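PDB 5A7V: putative glycosidase ph117-related from Bacteroides thetaiotaomicron, which probably cleaves beta-mannosidic linkages as a member of glycoside hydrolase family GH130, and holds mannose in its active-site pocket. Local coordinates for residues A[226-231]-A[282-287]; A[264-269]-A[305-310]. All blocks are in the same frame, centred on the assembly; numbering follows the deposited sequence.

Interaction 1 (A[226-231]-A[282-287]). With MAN (alpha-D-mannopyranose), chain E.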
# COMPACT_ATOMS: atom_id res chain seq x y z
N PHE A 226 13.47 10.00 -0.16
CA PHE A 226 12.75 10.04 1.10
C PHE A 226 11.62 8.99 1.08
O PHE A 226 10.96 8.82 0.06
CB PHE A 226 12.16 11.43 1.32
CG PHE A 226 11.56 11.62 2.69
CD1 PHE A 226 10.28 11.18 3.00
CD2 PHE A 226 12.31 12.22 3.70
CE1 PHE A 226 9.75 11.34 4.27
CE2 PHE A 226 11.77 12.36 4.97
CZ PHE A 226 10.49 11.93 5.25
N MET A 227 11.42 8.32 2.22
CA MET A 227 10.36 7.33 2.34
C MET A 227 9.71 7.43 3.73
O MET A 227 10.42 7.45 4.75
CB MET A 227 10.97 5.92 2.16
CG MET A 227 9.99 4.78 2.27
SD MET A 227 10.74 3.15 1.95
CE MET A 227 11.94 2.94 3.27
N TYR A 228 8.38 7.47 3.75
CA TYR A 228 7.60 7.20 5.00
C TYR A 228 7.42 5.70 5.07
O TYR A 228 7.15 5.06 4.06
CB TYR A 228 6.22 7.91 4.95
CG TYR A 228 6.30 9.42 4.78
CD1 TYR A 228 6.37 10.26 5.86
CD2 TYR A 228 6.29 10.00 3.53
CE1 TYR A 228 6.49 11.63 5.72
CE2 TYR A 228 6.38 11.37 3.37
CZ TYR A 228 6.46 12.19 4.48
OH TYR A 228 6.59 13.55 4.28
N TRP A 229 7.50 5.13 6.28
CA TRP A 229 7.30 3.71 6.39
C TRP A 229 6.76 3.34 7.76
O TRP A 229 6.93 4.10 8.72
CB TRP A 229 8.64 2.98 6.06
CG TRP A 229 9.71 3.25 7.05
CD1 TRP A 229 10.59 4.30 7.03
CD2 TRP A 229 10.03 2.47 8.19
NE1 TRP A 229 11.42 4.24 8.12
CE2 TRP A 229 11.09 3.14 8.88
CE3 TRP A 229 9.46 1.32 8.78
CZ2 TRP A 229 11.65 2.66 10.05
CZ3 TRP A 229 10.02 0.86 9.97
CH2 TRP A 229 11.09 1.54 10.60
N GLY A 230 6.17 2.16 7.85
CA GLY A 230 5.76 1.58 9.12
C GLY A 230 4.32 1.16 9.19
O GLY A 230 3.50 1.59 8.39
N GLU A 231 4.10 0.31 10.17
CA GLU A 231 2.76 -0.25 10.48
C GLU A 231 2.15 0.32 11.78
O GLU A 231 1.00 0.82 11.79
CB GLU A 231 2.88 -1.78 10.53
CG GLU A 231 1.61 -2.53 10.88
CD GLU A 231 1.80 -4.00 11.14
OE1 GLU A 231 2.92 -4.49 11.44
OE2 GLU A 231 0.79 -4.73 11.05
N LYS A 282 0.36 22.27 -1.22
CA LYS A 282 0.03 22.50 0.18
C LYS A 282 0.92 21.73 1.15
O LYS A 282 0.80 21.89 2.37
CB LYS A 282 -1.45 22.14 0.46
CG LYS A 282 -2.44 22.93 -0.35
CD LYS A 282 -2.34 24.42 -0.14
CE LYS A 282 -3.36 25.17 -0.96
NZ LYS A 282 -3.14 26.65 -0.90
N GLY A 283 1.80 20.88 0.63
CA GLY A 283 2.56 19.98 1.48
C GLY A 283 2.63 18.59 0.91
O GLY A 283 2.12 18.30 -0.21
N ILE A 284 3.28 17.71 1.63
CA ILE A 284 3.41 16.34 1.23
C ILE A 284 2.25 15.54 1.85
O ILE A 284 2.03 15.61 3.08
CB ILE A 284 4.76 15.75 1.70
CG1 ILE A 284 5.88 16.43 0.93
CG2 ILE A 284 4.79 14.24 1.55
CD1 ILE A 284 7.24 16.27 1.58
N VAL A 285 1.53 14.81 1.00
CA VAL A 285 0.39 14.00 1.47
C VAL A 285 0.82 12.53 1.54
O VAL A 285 1.27 11.95 0.53
CB VAL A 285 -0.83 14.16 0.59
CG1 VAL A 285 -1.96 13.29 1.12
CG2 VAL A 285 -1.26 15.61 0.55
N LEU A 286 0.64 11.95 2.73
CA LEU A 286 0.80 10.53 2.95
C LEU A 286 -0.60 9.95 3.12
O LEU A 286 -1.33 10.27 4.11
CB LEU A 286 1.60 10.25 4.22
CG LEU A 286 1.76 8.78 4.60
CD1 LEU A 286 2.53 7.95 3.56
CD2 LEU A 286 2.35 8.59 5.96
N LEU A 287 -1.02 9.11 2.17
CA LEU A 287 -2.31 8.37 2.29
C LEU A 287 -1.96 7.06 2.99
O LEU A 287 -0.98 6.39 2.67
CB LEU A 287 -2.94 8.19 0.91
CG LEU A 287 -3.22 9.47 0.11
CD1 LEU A 287 -2.08 9.88 -0.82
CD2 LEU A 287 -4.48 9.32 -0.74
C1 MAN E . -1.21 -5.75 8.06
C2 MAN E . -1.03 -5.22 6.62
C3 MAN E . -1.52 -6.13 5.48
C4 MAN E . -2.89 -6.75 5.82
C5 MAN E . -3.41 -6.34 7.21
C6 MAN E . -4.69 -7.09 7.62
O1 MAN E . -1.26 -4.62 9.09
O2 MAN E . 0.38 -5.00 6.47
O3 MAN E . -0.64 -7.21 5.22
O4 MAN E . -3.77 -6.38 4.78
O5 MAN E . -2.34 -6.64 8.17
O6 MAN E . -4.41 -8.49 7.72
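Y228, on strand 225-229, packs its side chain against I284 and L286 of strand 283-291 in a buried, apolar contact; no hydrogen bond joins the two segments. Strands 225-229 and 283-291 are not neighbours in hydrogen bonding, and their backbones stay well apart, with the CA atoms of Y228 and L286 7.8 Å from each other. This is consistent with packing between successive blades of the five-bladed beta-propeller of GH130 enzymes.

Y228 alone carries the contact from the side of strand 225-229. Y228 CB lies 3.9 Å from L286 CD1, and farther out Y228 CE2 is 3.8 Å from I284 CG2. The phenol oxygen, Y228 OH, comes to 3.3 Å from the same I284 CG2. With CG anti to the carbonyl carbon (chi1 -59°), the ring projects across the gap to meet the isoleucine. I284 turns CG2 anti to its own backbone N, which brings this branch against the phenol. F226 CE1 sits 3.3 Å above the plane of the Y228 ring, over its centre, so that edge meets face.

Alternation along strand 283-291 sends I284 and L286 toward the tyrosine and V285 away. Beyond W229 the chain leaves the strand through G230, whose positive phi of 126° suits a residue without a side chain. E231 then extends into the pocket, where its OE2 lies 2.8 Å from O1 of the mannose.

Tyrosine suits the place because its ring fills the apolar gap while its hydroxyl hydrogen-bonds the carbonyl oxygen of P318, which lets a polar group be buried among apolar side chains.

Interaction 2 (A[264-269]-A[305-310]). With MAN (alpha-D-mannopyranose), chain E.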
# COMPACT_ATOMS: atom_id res chain seq x y z
N GLY A 264 -9.78 7.48 20.19
CA GLY A 264 -11.01 8.10 19.75
C GLY A 264 -11.33 8.17 18.29
O GLY A 264 -12.38 8.62 17.90
N HIS A 265 -10.34 7.77 17.47
CA HIS A 265 -10.45 7.84 16.02
C HIS A 265 -10.25 6.46 15.37
O HIS A 265 -9.80 5.52 16.00
CB HIS A 265 -9.44 8.87 15.44
CG HIS A 265 -9.70 10.27 15.89
ND1 HIS A 265 -10.39 11.19 15.13
CD2 HIS A 265 -9.38 10.89 17.06
CE1 HIS A 265 -10.47 12.34 15.82
NE2 HIS A 265 -9.88 12.17 16.99
N PHE A 266 -10.57 6.42 14.08
CA PHE A 266 -10.42 5.19 13.29
C PHE A 266 -8.98 4.66 13.25
O PHE A 266 -8.77 3.45 13.05
CB PHE A 266 -10.95 5.39 11.87
CG PHE A 266 -10.02 6.24 11.01
CD1 PHE A 266 -9.98 7.64 11.13
CD2 PHE A 266 -9.17 5.64 10.07
CE1 PHE A 266 -9.11 8.41 10.39
CE2 PHE A 266 -8.28 6.40 9.32
CZ PHE A 266 -8.25 7.77 9.48
N ASP A 267 -8.01 5.57 13.38
CA ASP A 267 -6.59 5.21 13.28
C ASP A 267 -6.00 5.16 14.70
O ASP A 267 -5.18 5.98 15.12
CB ASP A 267 -5.81 6.13 12.37
CG ASP A 267 -5.86 7.60 12.75
OD1 ASP A 267 -6.82 8.07 13.43
OD2 ASP A 267 -4.93 8.34 12.29
N SER A 268 -6.48 4.16 15.45
CA SER A 268 -6.31 4.06 16.89
C SER A 268 -5.46 2.89 17.36
O SER A 268 -5.03 2.87 18.52
CB SER A 268 -7.68 4.10 17.58
OG SER A 268 -8.58 3.25 16.91
N GLN A 269 -5.30 1.86 16.52
CA GLN A 269 -4.40 0.75 16.80
C GLN A 269 -3.16 0.77 15.90
O GLN A 269 -2.07 0.42 16.38
CB GLN A 269 -5.14 -0.60 16.66
CG GLN A 269 -4.35 -1.80 17.16
CD GLN A 269 -5.25 -3.03 17.35
OE1 GLN A 269 -6.40 -2.89 17.73
NE2 GLN A 269 -4.75 -4.17 17.02
N VAL A 305 -11.58 -2.77 12.06
CA VAL A 305 -11.59 -2.47 10.61
C VAL A 305 -10.36 -1.66 10.22
O VAL A 305 -9.87 -0.85 10.98
CB VAL A 305 -12.90 -1.74 10.21
CG1 VAL A 305 -12.91 -0.29 10.64
CG2 VAL A 305 -13.23 -1.88 8.74
N TYR A 306 -9.92 -1.87 8.97
CA TYR A 306 -8.92 -0.96 8.33
C TYR A 306 -9.65 -0.01 7.39
O TYR A 306 -10.33 -0.44 6.44
CB TYR A 306 -7.86 -1.71 7.55
CG TYR A 306 -6.82 -2.43 8.33
CD1 TYR A 306 -7.10 -3.56 9.11
CD2 TYR A 306 -5.47 -2.03 8.26
CE1 TYR A 306 -6.10 -4.25 9.78
CE2 TYR A 306 -4.48 -2.71 8.91
CZ TYR A 306 -4.78 -3.84 9.64
OH TYR A 306 -3.79 -4.56 10.28
N ALA A 307 -9.55 1.28 7.71
CA ALA A 307 -10.11 2.35 6.90
C ALA A 307 -9.02 3.42 6.64
O ALA A 307 -8.12 3.58 7.47
CB ALA A 307 -11.34 2.96 7.58
N ALA A 308 -9.12 4.13 5.51
CA ALA A 308 -7.98 4.92 5.01
C ALA A 308 -8.06 6.38 5.46
O ALA A 308 -9.12 7.00 5.41
CB ALA A 308 -7.90 4.82 3.51
N GLY A 309 -6.89 6.91 5.81
CA GLY A 309 -6.69 8.30 6.18
C GLY A 309 -5.69 9.05 5.30
O GLY A 309 -5.11 8.45 4.37
N GLN A 310 -5.52 10.33 5.61
CA GLN A 310 -4.46 11.12 4.93
C GLN A 310 -3.84 12.03 5.96
O GLN A 310 -4.53 12.61 6.81
CB GLN A 310 -5.00 11.95 3.77
CG GLN A 310 -5.70 11.11 2.72
CD GLN A 310 -6.23 11.92 1.54
OE1 GLN A 310 -5.57 12.82 1.01
NE2 GLN A 310 -7.44 11.60 1.09
C1 MAN E . -1.21 -5.75 8.06
C2 MAN E . -1.03 -5.22 6.62
C3 MAN E . -1.52 -6.13 5.48
C4 MAN E . -2.89 -6.75 5.82
C5 MAN E . -3.41 -6.34 7.21
C6 MAN E . -4.69 -7.09 7.62
O1 MAN E . -1.26 -4.62 9.09
O2 MAN E . 0.38 -5.00 6.47
O3 MAN E . -0.64 -7.21 5.22
O4 MAN E . -3.77 -6.38 4.78
O5 MAN E . -2.34 -6.64 8.17
O6 MAN E . -4.41 -8.49 7.72
O HOH W 1 -10.24 2.19 10.93
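F266 stands edge-on to the strand of A307 and G309, turning the rim of its ring, rather than a face, to the backbone. F266 CE2 lies 3.4 Å from the carbonyl oxygen of A307, near the ring plane, where the slightly positive hydrogens of an aromatic rim suit an oxygen. Next along the rim, F266 CZ comes to 3.7 Å from CA of G309, an approach open because glycine has no CB, which here would collide with F266 CZ. The methyl of A307, CB, is 4.3 Å from F266 CD2 and, being small, likewise leaves room for the ring. With F266 CG between the backbone N and the carbonyl carbon (chi1 74°), the ring is carried rim first toward the A307 to G309 backbone. Over one face of the ring, toward its rim, lies CB of D267.

A water lies 2.9 Å from F266 O. The same water is 3.1 Å from V305 O, between the loop and the residue that leads into strand 306-314. Within the loop, S268 OG donates to the carbonyl oxygen of H265 over 2.7 Å, nearly in line with the C=O bond (168°), a bond that probably helps to hold the turn around F266.

The CB of Y306 points away from the loop, and its ring reaches the sugar: Y306 OH is 2.8 Å from O1 of the mannose, which lies at the ring's edge.

Strand 306-314 runs between strands 283-291 and 320-324, and the loop reaches all three: D267 hydrogen-bonds Y288 of strand 283-291 and forms a salt bridge with R324 of strand 320-324, while F266 also packs on P328, in the loop beyond strand 320-324.

From the N terminus the chain passes 226-231, 264-269, 282-287 and 305-310 in turn, so the contacts cross rather than nest. Interaction 1 closes a loop of 50 intervening residues, which includes the whole of 264-269; interaction 2 closes one of 35, which includes 282-287. Their centres lie 16 Å apart. They join where strands 283-291 and 306-314 pair antiparallel: V285 CG1 is 3.6 Å from Q310 OE1, and L287 packs on the same glutamine. Interaction 1 thus ties this sheet region to strand 225-229, while interaction 2 covers it with a loop. Both interactions also reach one pocket, each lending a residue to the same mannose.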